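PDB 4L0K: DraIII from Deinococcus radiophilus, which is a type II restriction endonuclease, cutting double-stranded DNA at a specific sequence, probably with a nuclease centre of the His-Me finger (beta-beta-alpha metal) class. Local coordinates for residues 115-118 against 119-122; 122-125 against 126-130; 140-143 against 144-148; 155-158 against 159-162; 186-190 against 191-195. All blocks are in the same frame, centred on the assembly; numbering follows the deposited sequence.

Interaction 1. Residues 115-118 against 119-122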
loop_
_atom_site.group_PDB
_atom_site.type_symbol
_atom_site.label_atom_id
_atom_site.label_comp_id
_atom_site.label_asym_id
_atom_site.label_seq_id
_atom_site.Cartn_x
_atom_site.Cartn_y
_atom_site.Cartn_z
ATOM N N CYS A 115 -12.528 0.491 -21.332
ATOM C CA CYS A 115 -11.822 1.699 -20.922
ATOM C C CYS A 115 -12.673 2.941 -21.153
ATOM O O CYS A 115 -12.781 3.802 -20.267
ATOM C CB CYS A 115 -10.474 1.813 -21.630
ATOM S SG CYS A 115 -9.351 0.467 -21.180
ATOM N N ILE A 116 -13.313 3.013 -22.317
ATOM C CA ILE A 116 -14.205 4.147 -22.583
ATOM C C ILE A 116 -15.417 4.162 -21.629
ATOM O O ILE A 116 -15.783 5.218 -21.097
ATOM C CB ILE A 116 -14.659 4.227 -24.081
ATOM C CG1 ILE A 116 -13.464 4.105 -25.034
ATOM C CG2 ILE A 116 -15.447 5.506 -24.346
ATOM C CD1 ILE A 116 -12.354 5.074 -24.766
ATOM N N ASP A 117 -16.024 2.997 -21.409
ATOM C CA ASP A 117 -17.105 2.834 -20.421
ATOM C C ASP A 117 -16.741 3.391 -19.034
ATOM O O ASP A 117 -17.490 4.193 -18.463
ATOM C CB ASP A 117 -17.496 1.359 -20.269
ATOM C CG ASP A 117 -18.260 0.830 -21.458
ATOM O OD1 ASP A 117 -18.779 1.656 -22.242
ATOM O OD2 ASP A 117 -18.353 -0.411 -21.608
ATOM N N VAL A 118 -15.592 2.950 -18.518
ATOM C CA VAL A 118 -15.027 3.440 -17.262
ATOM C C VAL A 118 -14.887 4.967 -17.260
ATOM O O VAL A 118 -15.317 5.628 -16.300
ATOM C CB VAL A 118 -13.655 2.767 -16.964
ATOM C CG1 VAL A 118 -12.847 3.569 -15.932
ATOM C CG2 VAL A 118 -13.850 1.293 -16.525
ATOM N N ALA A 119 -14.294 5.527 -18.325
ATOM C CA ALA A 119 -14.253 6.987 -18.476
ATOM C C ALA A 119 -15.651 7.634 -18.328
ATOM O O ALA A 119 -15.817 8.671 -17.649
ATOM C CB ALA A 119 -13.617 7.376 -19.808
ATOM N N ARG A 120 -16.654 7.015 -18.949
ATOM C CA ARG A 120 -18.004 7.585 -18.888
ATOM C C ARG A 120 -18.564 7.550 -17.455
ATOM O O ARG A 120 -19.162 8.519 -16.972
ATOM C CB ARG A 120 -18.947 6.859 -19.849
ATOM C CG ARG A 120 -19.239 7.596 -21.153
ATOM C CD ARG A 120 -20.278 6.831 -21.981
ATOM N NE ARG A 120 -19.807 5.490 -22.313
ATOM C CZ ARG A 120 -19.378 5.126 -23.517
ATOM N NH1 ARG A 120 -19.373 6.000 -24.521
ATOM N NH2 ARG A 120 -18.958 3.886 -23.722
ATOM N N LYS A 121 -18.335 6.429 -16.779
ATOM C CA LYS A 121 -18.846 6.221 -15.432
ATOM C C LYS A 121 -18.262 7.244 -14.488
ATOM O O LYS A 121 -18.971 7.869 -13.716
ATOM C CB LYS A 121 -18.482 4.824 -14.942
ATOM C CG LYS A 121 -18.869 4.575 -13.496
ATOM C CD LYS A 121 -20.383 4.641 -13.286
ATOM C CE LYS A 121 -20.732 4.376 -11.832
ATOM N NZ LYS A 121 -20.230 3.045 -11.371
ATOM N N LEU A 122 -16.949 7.400 -14.575
ATOM C CA LEU A 122 -16.204 8.299 -13.720
ATOM C C LEU A 122 -16.598 9.759 -13.947
ATOM O O LEU A 122 -16.633 10.547 -12.994
ATOM C CB LEU A 122 -14.709 8.095 -13.975
ATOM C CG LEU A 122 -13.904 7.284 -12.965
ATOM C CD1 LEU A 122 -14.774 6.434 -12.048
ATOM C CD2 LEU A 122 -12.869 6.438 -13.666
HETATM O O HOH W 1 -20.520 3.086 -20.743
#

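Interaction 2. Residues 122-125 against 126-130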
loop_
_atom_site.group_PDB
_atom_site.type_symbol
_atom_site.label_atom_id
_atom_site.label_comp_id
_atom_site.label_asym_id
_atom_site.label_seq_id
_atom_site.Cartn_x
_atom_site.Cartn_y
_atom_site.Cartn_z
ATOM N N LEU A 122 -16.949 7.400 -14.575
ATOM C CA LEU A 122 -16.204 8.299 -13.720
ATOM C C LEU A 122 -16.598 9.759 -13.947
ATOM O O LEU A 122 -16.633 10.547 -12.994
ATOM C CB LEU A 122 -14.709 8.095 -13.975
ATOM C CG LEU A 122 -13.904 7.284 -12.965
ATOM C CD1 LEU A 122 -14.774 6.434 -12.048
ATOM C CD2 LEU A 122 -12.869 6.438 -13.666
ATOM N N THR A 123 -16.890 10.126 -15.199
ATOM C CA THR A 123 -17.416 11.473 -15.465
ATOM C C THR A 123 -18.794 11.676 -14.816
ATOM O O THR A 123 -19.121 12.753 -14.256
ATOM C CB THR A 123 -17.540 11.749 -16.983
ATOM O OG1 THR A 123 -16.317 11.394 -17.635
ATOM C CG2 THR A 123 -17.847 13.219 -17.231
ATOM N N TRP A 124 -19.610 10.636 -14.915
ATOM C CA TRP A 124 -20.940 10.664 -14.321
ATOM C C TRP A 124 -20.851 10.839 -12.791
ATOM O O TRP A 124 -21.591 11.638 -12.202
ATOM C CB TRP A 124 -21.701 9.393 -14.708
ATOM C CG TRP A 124 -23.097 9.265 -14.141
ATOM C CD1 TRP A 124 -24.238 9.857 -14.618
ATOM C CD2 TRP A 124 -23.501 8.458 -13.022
ATOM N NE1 TRP A 124 -25.317 9.482 -13.859
ATOM C CE2 TRP A 124 -24.898 8.626 -12.874
ATOM C CE3 TRP A 124 -22.815 7.623 -12.127
ATOM C CZ2 TRP A 124 -25.629 7.994 -11.851
ATOM C CZ3 TRP A 124 -23.541 6.979 -11.115
ATOM C CH2 TRP A 124 -24.939 7.171 -10.990
ATOM N N LEU A 125 -19.930 10.110 -12.160
ATOM C CA LEU A 125 -19.725 10.216 -10.713
ATOM C C LEU A 125 -19.263 11.621 -10.401
ATOM O O LEU A 125 -19.692 12.217 -9.406
ATOM C CB LEU A 125 -18.634 9.250 -10.231
ATOM C CG LEU A 125 -18.961 7.922 -9.558
ATOM C CD1 LEU A 125 -20.464 7.660 -9.490
ATOM C CD2 LEU A 125 -18.190 6.782 -10.242
ATOM N N ALA A 126 -18.368 12.139 -11.246
ATOM C CA ALA A 126 -17.714 13.422 -10.961
ATOM C C ALA A 126 -18.723 14.574 -10.922
ATOM O O ALA A 126 -18.642 15.456 -10.063
ATOM C CB ALA A 126 -16.582 13.708 -11.949
ATOM N N TYR A 127 -19.687 14.554 -11.837
ATOM C CA TYR A 127 -20.707 15.607 -11.826
ATOM C C TYR A 127 -21.658 15.543 -10.609
ATOM O O TYR A 127 -22.480 16.431 -10.410
ATOM C CB TYR A 127 -21.479 15.641 -13.162
ATOM C CG TYR A 127 -20.729 16.407 -14.222
ATOM C CD1 TYR A 127 -20.540 17.776 -14.096
ATOM C CD2 TYR A 127 -20.198 15.768 -15.342
ATOM C CE1 TYR A 127 -19.843 18.498 -15.051
ATOM C CE2 TYR A 127 -19.496 16.494 -16.318
ATOM C CZ TYR A 127 -19.320 17.859 -16.157
ATOM O OH TYR A 127 -18.616 18.615 -17.083
ATOM N N GLN A 128 -21.522 14.495 -9.804
ATOM C CA GLN A 128 -22.325 14.311 -8.604
ATOM C C GLN A 128 -21.477 14.458 -7.337
ATOM O O GLN A 128 -21.910 14.093 -6.241
ATOM C CB GLN A 128 -22.983 12.932 -8.626
ATOM C CG GLN A 128 -24.046 12.759 -9.703
ATOM C CD GLN A 128 -24.560 11.340 -9.783
ATOM O OE1 GLN A 128 -25.537 10.978 -9.120
ATOM N NE2 GLN A 128 -23.899 10.519 -10.592
ATOM N N LEU A 129 -20.267 14.982 -7.495
ATOM C CA LEU A 129 -19.421 15.357 -6.363
ATOM C C LEU A 129 -20.010 16.599 -5.697
ATOM O O LEU A 129 -20.514 17.485 -6.388
ATOM C CB LEU A 129 -18.028 15.729 -6.880
ATOM C CG LEU A 129 -16.753 14.892 -6.718
ATOM C CD1 LEU A 129 -16.960 13.608 -5.932
ATOM C CD2 LEU A 129 -16.081 14.625 -8.066
ATOM N N HIS A 130 -19.936 16.696 -4.375
ATOM C CA HIS A 130 -20.216 17.985 -3.749
ATOM C C HIS A 130 -19.258 19.059 -4.287
ATOM O O HIS A 130 -18.033 18.887 -4.267
ATOM C CB HIS A 130 -20.125 17.921 -2.218
ATOM C CG HIS A 130 -20.573 19.184 -1.539
ATOM N ND1 HIS A 130 -19.702 20.199 -1.195
ATOM C CD2 HIS A 130 -21.804 19.602 -1.156
ATOM C CE1 HIS A 130 -20.378 21.186 -0.633
ATOM N NE2 HIS A 130 -21.655 20.849 -0.598
#

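Interaction 3. Residues 140-143 against 144-148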
loop_
_atom_site.group_PDB
_atom_site.type_symbol
_atom_site.label_atom_id
_atom_site.label_comp_id
_atom_site.label_asym_id
_atom_site.label_seq_id
_atom_site.Cartn_x
_atom_site.Cartn_y
_atom_site.Cartn_z
ATOM N N LYS A 140 -25.041 16.033 -19.460
ATOM C CA LYS A 140 -26.036 15.519 -18.527
ATOM C C LYS A 140 -26.896 14.415 -19.139
ATOM O O LYS A 140 -26.997 13.321 -18.575
ATOM C CB LYS A 140 -26.934 16.649 -18.020
ATOM C CG LYS A 140 -28.066 16.174 -17.119
ATOM C CD LYS A 140 -28.661 17.334 -16.328
ATOM C CE LYS A 140 -29.618 16.846 -15.244
ATOM N NZ LYS A 140 -30.827 16.192 -15.809
ATOM N N ASN A 141 -27.506 14.694 -20.293
ATOM C CA ASN A 141 -28.446 13.744 -20.882
ATOM C C ASN A 141 -27.763 12.499 -21.404
ATOM O O ASN A 141 -28.266 11.378 -21.246
ATOM C CB ASN A 141 -29.290 14.412 -21.966
ATOM C CG ASN A 141 -30.200 15.477 -21.393
ATOM O OD1 ASN A 141 -30.778 15.299 -20.312
ATOM N ND2 ASN A 141 -30.301 16.606 -22.083
ATOM N N TYR A 142 -26.606 12.711 -22.017
ATOM C CA TYR A 142 -25.791 11.627 -22.539
ATOM C C TYR A 142 -25.380 10.646 -21.421
ATOM O O TYR A 142 -25.595 9.430 -21.533
ATOM C CB TYR A 142 -24.561 12.231 -23.205
ATOM C CG TYR A 142 -23.532 11.241 -23.689
ATOM C CD1 TYR A 142 -23.527 10.815 -25.013
ATOM C CD2 TYR A 142 -22.533 10.767 -22.837
ATOM C CE1 TYR A 142 -22.576 9.933 -25.469
ATOM C CE2 TYR A 142 -21.578 9.879 -23.285
ATOM C CZ TYR A 142 -21.604 9.471 -24.605
ATOM O OH TYR A 142 -20.657 8.592 -25.058
ATOM N N LEU A 143 -24.792 11.174 -20.348
ATOM C CA LEU A 143 -24.360 10.327 -19.228
ATOM C C LEU A 143 -25.538 9.700 -18.476
ATOM O O LEU A 143 -25.492 8.519 -18.120
ATOM C CB LEU A 143 -23.439 11.105 -18.273
ATOM C CG LEU A 143 -22.114 11.485 -18.942
ATOM C CD1 LEU A 143 -21.318 12.453 -18.097
ATOM C CD2 LEU A 143 -21.285 10.235 -19.271
ATOM N N GLU A 144 -26.590 10.488 -18.250
ATOM C CA GLU A 144 -27.799 9.992 -17.589
ATOM C C GLU A 144 -28.453 8.862 -18.366
ATOM O O GLU A 144 -29.038 7.949 -17.781
ATOM C CB GLU A 144 -28.800 11.114 -17.339
ATOM C CG GLU A 144 -28.523 11.880 -16.052
ATOM C CD GLU A 144 -29.561 12.939 -15.773
ATOM O OE1 GLU A 144 -29.592 13.470 -14.636
ATOM O OE2 GLU A 144 -30.346 13.233 -16.703
ATOM N N GLU A 145 -28.330 8.913 -19.686
ATOM C CA GLU A 145 -28.841 7.843 -20.532
ATOM C C GLU A 145 -28.131 6.528 -20.222
ATOM O O GLU A 145 -28.736 5.455 -20.282
ATOM C CB GLU A 145 -28.663 8.204 -22.001
ATOM C CG GLU A 145 -28.838 7.036 -22.937
ATOM C CD GLU A 145 -29.912 7.278 -23.973
ATOM O OE1 GLU A 145 -30.665 8.265 -23.827
ATOM O OE2 GLU A 145 -29.999 6.481 -24.932
ATOM N N PHE A 146 -26.845 6.612 -19.883
ATOM C CA PHE A 146 -26.065 5.422 -19.583
ATOM C C PHE A 146 -26.271 4.921 -18.161
ATOM O O PHE A 146 -26.394 3.713 -17.936
ATOM C CB PHE A 146 -24.576 5.689 -19.787
ATOM C CG PHE A 146 -24.132 5.639 -21.219
ATOM C CD1 PHE A 146 -24.075 6.793 -21.977
ATOM C CD2 PHE A 146 -23.752 4.441 -21.799
ATOM C CE1 PHE A 146 -23.652 6.754 -23.283
ATOM C CE2 PHE A 146 -23.331 4.398 -23.112
ATOM C CZ PHE A 146 -23.282 5.557 -23.854
ATOM N N PHE A 147 -26.296 5.843 -17.200
ATOM C CA PHE A 147 -26.208 5.439 -15.783
ATOM C C PHE A 147 -27.370 5.835 -14.875
ATOM O O PHE A 147 -27.398 5.470 -13.704
ATOM C CB PHE A 147 -24.906 5.958 -15.171
ATOM C CG PHE A 147 -23.692 5.593 -15.960
ATOM C CD1 PHE A 147 -22.907 6.577 -16.549
ATOM C CD2 PHE A 147 -23.352 4.268 -16.142
ATOM C CE1 PHE A 147 -21.781 6.233 -17.287
ATOM C CE2 PHE A 147 -22.224 3.919 -16.884
ATOM C CZ PHE A 147 -21.442 4.904 -17.452
ATOM N N GLY A 148 -28.319 6.591 -15.403
ATOM C CA GLY A 148 -29.432 7.032 -14.594
ATOM C C GLY A 148 -29.290 8.478 -14.164
ATOM O O GLY A 148 -28.255 9.112 -14.376
HETATM O O HOH W 2 -31.671 12.715 -18.820
#

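Interaction 4. Residues 155-158 against 159-162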
loop_
_atom_site.group_PDB
_atom_site.type_symbol
_atom_site.label_atom_id
_atom_site.label_comp_id
_atom_site.label_asym_id
_atom_site.label_seq_id
_atom_site.Cartn_x
_atom_site.Cartn_y
_atom_site.Cartn_z
ATOM N N THR A 155 -22.120 11.334 -4.775
ATOM C CA THR A 155 -20.874 10.609 -4.996
ATOM C C THR A 155 -20.096 10.410 -3.701
ATOM O O THR A 155 -19.650 11.380 -3.088
ATOM C CB THR A 155 -20.007 11.285 -6.073
ATOM O OG1 THR A 155 -20.672 11.150 -7.333
ATOM C CG2 THR A 155 -18.631 10.603 -6.181
ATOM N N ASN A 156 -19.963 9.146 -3.282
ATOM C CA ASN A 156 -19.209 8.805 -2.066
ATOM C C ASN A 156 -17.955 7.940 -2.325
ATOM O O ASN A 156 -17.871 7.249 -3.345
ATOM C CB ASN A 156 -20.097 8.048 -1.069
ATOM C CG ASN A 156 -21.379 8.769 -0.761
ATOM O OD1 ASN A 156 -21.408 9.993 -0.688
ATOM N ND2 ASN A 156 -22.462 8.009 -0.579
ATOM N N CYS A 157 -17.007 7.963 -1.386
ATOM C CA CYS A 157 -15.962 6.943 -1.323
ATOM C C CYS A 157 -16.628 5.573 -1.424
ATOM O O CYS A 157 -17.570 5.290 -0.684
ATOM C CB CYS A 157 -15.166 7.069 -0.008
ATOM S SG CYS A 157 -13.736 5.895 0.253
ATOM N N GLU A 158 -16.160 4.730 -2.347
ATOM C CA GLU A 158 -16.735 3.391 -2.529
ATOM C C GLU A 158 -16.489 2.485 -1.332
ATOM O O GLU A 158 -17.272 1.560 -1.102
ATOM C CB GLU A 158 -16.205 2.709 -3.797
ATOM C CG GLU A 158 -16.577 3.419 -5.061
ATOM C CD GLU A 158 -18.060 3.321 -5.371
ATOM O OE1 GLU A 158 -18.701 2.354 -4.903
ATOM O OE2 GLU A 158 -18.571 4.206 -6.091
ATOM N N ILE A 159 -15.384 2.737 -0.617
ATOM C CA ILE A 159 -15.057 2.052 0.635
ATOM C C ILE A 159 -15.594 2.765 1.905
ATOM O O ILE A 159 -16.441 2.184 2.552
ATOM C CB ILE A 159 -13.535 1.823 0.786
ATOM C CG1 ILE A 159 -12.999 0.981 -0.372
ATOM C CG2 ILE A 159 -13.230 1.176 2.126
ATOM C CD1 ILE A 159 -12.192 1.762 -1.369
ATOM N N CYS A 160 -15.073 3.973 2.232
ATOM C CA CYS A 160 -15.488 4.883 3.362
ATOM C C CYS A 160 -17.067 5.008 3.434
ATOM O O CYS A 160 -17.667 4.974 4.499
ATOM C CB CYS A 160 -14.713 6.324 3.346
ATOM S SG CYS A 160 -13.063 6.484 2.093
ATOM N N LYS A 161 -17.717 5.111 2.272
ATOM C CA LYS A 161 -19.098 5.611 2.110
ATOM C C LYS A 161 -19.291 7.079 2.496
ATOM O O LYS A 161 -20.430 7.551 2.580
ATOM C CB LYS A 161 -20.181 4.751 2.792
ATOM C CG LYS A 161 -20.140 3.277 2.468
ATOM C CD LYS A 161 -20.084 2.976 0.983
ATOM C CE LYS A 161 -20.185 1.447 0.778
ATOM N NZ LYS A 161 -19.769 0.934 -0.557
ATOM N N LEU A 162 -18.187 7.786 2.734
ATOM C CA LEU A 162 -18.201 9.226 2.997
ATOM C C LEU A 162 -18.385 10.017 1.712
ATOM O O LEU A 162 -17.794 9.675 0.691
ATOM C CB LEU A 162 -16.893 9.666 3.664
ATOM C CG LEU A 162 -16.794 9.500 5.176
ATOM C CD1 LEU A 162 -15.457 10.004 5.659
ATOM C CD2 LEU A 162 -17.927 10.268 5.830
#

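Interaction 5. Residues 186-190 against 191-195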
loop_
_atom_site.group_PDB
_atom_site.type_symbol
_atom_site.label_atom_id
_atom_site.label_comp_id
_atom_site.label_asym_id
_atom_site.label_seq_id
_atom_site.Cartn_x
_atom_site.Cartn_y
_atom_site.Cartn_z
ATOM N N PRO A 186 -11.509 -6.650 -7.335
ATOM C CA PRO A 186 -10.155 -6.570 -7.905
ATOM C C PRO A 186 -10.116 -6.958 -9.383
ATOM O O PRO A 186 -10.837 -7.868 -9.790
ATOM C CB PRO A 186 -9.372 -7.613 -7.102
ATOM C CG PRO A 186 -10.138 -7.802 -5.844
ATOM C CD PRO A 186 -11.570 -7.531 -6.153
ATOM N N ARG A 187 -9.286 -6.272 -10.161
ATOM C CA ARG A 187 -8.974 -6.692 -11.522
ATOM C C ARG A 187 -10.215 -6.818 -12.402
ATOM O O ARG A 187 -10.401 -7.817 -13.101
ATOM C CB ARG A 187 -8.193 -8.014 -11.507
ATOM C CG ARG A 187 -6.733 -7.874 -11.092
ATOM C CD ARG A 187 -6.032 -9.228 -11.062
ATOM N NE ARG A 187 -6.395 -10.060 -12.210
ATOM C CZ ARG A 187 -5.628 -11.024 -12.717
ATOM N NH1 ARG A 187 -6.050 -11.725 -13.762
ATOM N NH2 ARG A 187 -4.436 -11.286 -12.190
ATOM N N LEU A 188 -11.068 -5.806 -12.358
ATOM C CA LEU A 188 -12.249 -5.784 -13.203
ATOM C C LEU A 188 -12.430 -4.351 -13.646
ATOM O O LEU A 188 -12.740 -3.484 -12.833
ATOM C CB LEU A 188 -13.477 -6.255 -12.426
ATOM C CG LEU A 188 -14.606 -6.892 -13.229
ATOM C CD1 LEU A 188 -14.343 -8.389 -13.373
ATOM C CD2 LEU A 188 -15.963 -6.630 -12.581
ATOM N N HIS A 189 -12.236 -4.102 -14.935
ATOM C CA HIS A 189 -12.218 -2.743 -15.444
ATOM C C HIS A 189 -13.436 -2.472 -16.323
ATOM O O HIS A 189 -13.378 -2.607 -17.545
ATOM C CB HIS A 189 -10.907 -2.500 -16.199
ATOM C CG HIS A 189 -10.552 -1.058 -16.362
ATOM N ND1 HIS A 189 -10.223 -0.244 -15.300
ATOM C CD2 HIS A 189 -10.459 -0.287 -17.472
ATOM C CE1 HIS A 189 -9.955 0.972 -15.746
ATOM N NE2 HIS A 189 -10.094 0.971 -17.060
ATOM N N ASN A 190 -14.544 -2.101 -15.688
ATOM C CA ASN A 190 -15.764 -1.724 -16.405
ATOM C C ASN A 190 -16.567 -0.671 -15.643
ATOM O O ASN A 190 -16.236 -0.336 -14.501
ATOM C CB ASN A 190 -16.629 -2.952 -16.697
ATOM C CG ASN A 190 -17.031 -3.709 -15.438
ATOM O OD1 ASN A 190 -17.411 -3.118 -14.427
ATOM N ND2 ASN A 190 -16.957 -5.025 -15.503
ATOM N N ALA A 191 -17.623 -0.154 -16.269
ATOM C CA ALA A 191 -18.418 0.918 -15.676
ATOM C C ALA A 191 -18.960 0.571 -14.301
ATOM O O ALA A 191 -18.942 1.405 -13.398
ATOM C CB ALA A 191 -19.568 1.305 -16.588
ATOM N N GLU A 192 -19.441 -0.656 -14.156
ATOM C CA GLU A 192 -20.192 -1.044 -12.979
ATOM C C GLU A 192 -19.258 -1.147 -11.785
ATOM O O GLU A 192 -19.627 -0.806 -10.667
ATOM C CB GLU A 192 -20.908 -2.383 -13.216
ATOM C CG GLU A 192 -21.858 -2.813 -12.090
ATOM C CD GLU A 192 -21.137 -3.439 -10.900
ATOM O OE1 GLU A 192 -20.222 -4.264 -11.124
ATOM O OE2 GLU A 192 -21.473 -3.097 -9.742
ATOM N N ASN A 193 -18.045 -1.604 -12.049
ATOM C CA ASN A 193 -17.097 -1.921 -11.000
ATOM C C ASN A 193 -16.297 -0.724 -10.487
ATOM O O ASN A 193 -15.578 -0.854 -9.498
ATOM C CB ASN A 193 -16.139 -3.014 -11.484
ATOM C CG ASN A 193 -15.371 -3.663 -10.346
ATOM O OD1 ASN A 193 -15.949 -4.025 -9.322
ATOM N ND2 ASN A 193 -14.052 -3.784 -10.509
ATOM N N VAL A 194 -16.396 0.436 -11.139
ATOM C CA VAL A 194 -15.496 1.535 -10.753
ATOM C C VAL A 194 -16.151 2.689 -10.021
ATOM O O VAL A 194 -17.357 2.908 -10.135
ATOM C CB VAL A 194 -14.663 2.095 -11.930
ATOM C CG1 VAL A 194 -13.680 1.040 -12.416
ATOM C CG2 VAL A 194 -15.582 2.608 -13.063
ATOM N N GLY A 195 -15.335 3.423 -9.269
ATOM C CA GLY A 195 -15.808 4.641 -8.638
ATOM C C GLY A 195 -14.664 5.456 -8.084
ATOM O O GLY A 195 -13.545 5.312 -8.533
#

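Interaction 1. Residues 115-118 against 119-122
In the middle of helix 112-126, Asp117 and Arg120 form a one-turn (i, i+3) salt bridge. Asp117 OD1 receives Arg120 NH2 at 2.7 Å, nearly along the C-O axis of the carboxylate and close to the guanidinium plane, with an N-H...O angle of 155°. The carboxylate and guanidinium planes stand 50° apart, and OD1 alone of the carboxylate meets the guanidinium, so the bridge is single rather than bidentate. A water supplies the second link, giving a hydrogen to Asp117 OD1 at 2.7 Å and accepting from Arg120 NE at 3.0 Å. The arginine bends at chi3 (-60°), which folds the guanidinium back toward the preceding turn. There Ile116 CG2 lies over one face, 3.9 Å from Arg120 NH2. On another flank of the helix Val118 and Leu122 lie side by side, pointing the same way, with Val118 CG1 3.7 Å from Leu122 CD2. Regular i to i+4 backbone bonds run beneath, among them Leu122 N to Val118 O at 3.0 Å. Beyond the segments, Arg120 NH1 bonds to Gln23 OE1 and Tyr142 OH, and Phe146 makes a cation-pi contact with the same guanidinium. With NE, NH1 and NH2 all engaged, rotation of this buried group is fixed, and its positive charge is probably offset in large part by Asp117.

Interaction 2. Residues 122-125 against 126-130
The indole of Trp124 carries Gln128 NE2 over one face: the nitrogen sits 3.0 Å above the ring plane, over its centre, and comes within 3.1 Å of Trp124 CE2. Ring and amide planes stand 69° apart, so the amide is far from stacked and meets the ring through its nitrogen. Phe147, through CB, lies against the opposite face, and at the rim Trp124 NE1 bonds to Gly148 O. The second aromatic ring, Tyr127, lies alongside Thr123, where Thr123 CG2 is 3.8 Å from Tyr127 CE2. The same nitrogen of Gln128, NE2, donates to Trp124 O at 3.0 Å in an almost straight bond (176°), reaching the oxygen from above the carbonyl plane. The glutamine chain is extended beyond CG (chi2 174°), which carries the amide back to that carbonyl. Near the end of helix 112-126, Gln128 N bonds to Leu125 O at 2.9 Å, and the overlapping type I turn from Ala126 to Leu129 is closed by Leu129 N to Ala126 O at 3.1 Å. Gln128 OE1 takes the N-H of Val151. A buried side-chain amide thus bonds through both ends, supplying Trp124 O with a donor in place of a backbone N-H while its nitrogen rests on an electron-rich ring.

Interaction 3. Residues 140-143 against 144-148
Lys140 and Glu144 make a surface salt bridge one turn apart (i, i+4) in the last turns of helix 137-147, beside an aromatic pair, Tyr142 and Phe146, on another side of the helix. Lys140 NZ donates to Glu144 OE2 at 3.1 Å, approaching on the syn side but 29° out of the carboxylate plane. A weak second bond reaches Glu144 OE1 at 3.2 Å, so the ammonium sits astride both oxygens. The lysine chain turns only at its last torsion (chi4 -66°), which swings NZ over to the carboxylate. A water adds a side link, donating to Glu144 OE2 at 2.6 Å and to Asn141 OD1 at 3.1 Å, while Glu144 OE1 also receives Met150 N. In the aromatic pair the centroids are 5.2 Å apart and the planes lie at 53°. Phe146 CE1 hangs 3.6 Å above the face of the Tyr142 ring, toward its rim, near the hydroxyl that bonds to Gln23 O and Arg120 NH1. Toward the helix end the backbone pattern wavers: the bonds from Phe146 N to Tyr142 O and Leu143 O are both weak, whereas Phe147 N to Leu143 O is sound. Gly148 N still bonds to Glu144 O, at 2.8 Å, yet Gly148 has left helical angles with positive phi, a familiar way for an alpha-helix to end at its C-terminus in a glycine.

Interaction 4. Residues 155-158 against 159-162
Residues 155-158 and 159-162 double back on each other in a tight loop whose backbone bonds join Cys157 to both Lys161 and Leu162. Cys157 N donates to Leu162 O at 2.8 Å (153°). In the other direction Lys161 N reaches Cys157 O at 3.0 Å with a bent angle of 131°, arriving from above the carbonyl plane, and Lys161 takes positive phi to make the turn. Inside the loop the sulfurs of Cys157 and Cys160 are modelled as a disulfide, SG to SG 2.0 Å; Cys157 SG, anti to the backbone N, also comes within 3.1 Å of Cys160 N. A second disulfide from Cys160 SG to Cys201, on helix 199-205, is modelled too. One sulfur cannot make two such bonds, so this bonding pattern is doubtful. The two-residue spacing of the cysteines, the knuckle-like turn and the third cysteine would be consistent with a metal-binding cluster, although no metal is modelled. The lysine side chain of Lys161 folds back over the turn so that NZ donates to Glu158 O at 2.6 Å, and a weak bond joins NZ to Tyr214 OH. Glu158 OE1 stays 4.7 Å from Lys161 NZ, short of a salt bridge. Cys160 O accepts a bond from Arg223 NH1 of the second subunit.

Interaction 5. Residues 186-190 against 191-195
Asn193 folds back against Leu188 and Asn190 in the loop that joins strands 179-183 and 194-198, the antiparallel hairpin followed by helix 199-205. That strand-strand-helix order is the one expected of a His-Me (beta-beta-alpha metal) finger, consistent with the clan of this family. At the root of the side chain, Asn193 CB lies 3.2 Å from Asn190 OD1. One atom further, CG passes Leu188 CD2 at 3.8 Å, the leucine and asparagine side chains crossing at about a right angle. CG is anti to the backbone N (chi1 -164°), a setting that directs the amide back across the loop. At the tip ND2 donates to Leu188 O at 2.7 Å, in a bond of 161° with the acceptor near the amide plane, and to Thr185 O, just ahead of Pro186. Asn190 holds the backbone of the same residue. Its CG stands between the backbone N and the carbonyl carbon (chi1 58°), and OD1 accepts Asn193 N at 2.9 Å, met almost head-on by the donor. Asn190 O competes for this N-H only weakly, at 3.3 Å. The bonds from Asn193 N to Asn190 OD1 and, weakly, to Asn190 O close one turn in which residues 191-193 take helical angles without regular helical bonding. Lys121 NZ, from helix 112-126, bonds to Ala191 O within the turn and to Val194 O just after it, and next to Asn190 the imidazole of His189 bonds through ND1 to His183 NE2. Where the strand begins, Val194 CG2 packs 3.3 Å from Asn190 O.

How the interactions relate
Helix 112-126 is the common element: interactions 1 and 2 share Leu122, their centres 12 Å apart. Interaction 3 joins both through helix 137-147 and the glycine that follows it, by Arg120 NH1 to Tyr142 OH (2.9 Å) and Trp124 NE1 to Gly148 O (3.0 Å). Interaction 5 meets interaction 1 where Lys121 NZ bonds to Ala191 O (2.9 Å), so the putative His-Me finger loop is tied to that helix. Interaction 4 hangs from interaction 2 by Gln128 O to Thr155 N (3.1 Å) and by Thr155 OG1 to Leu125 O, and touches interaction 5 lightly, near Gly195. Interactions 3 and 4, centres about 21 Å apart, do not touch. None holds a metal or ligand.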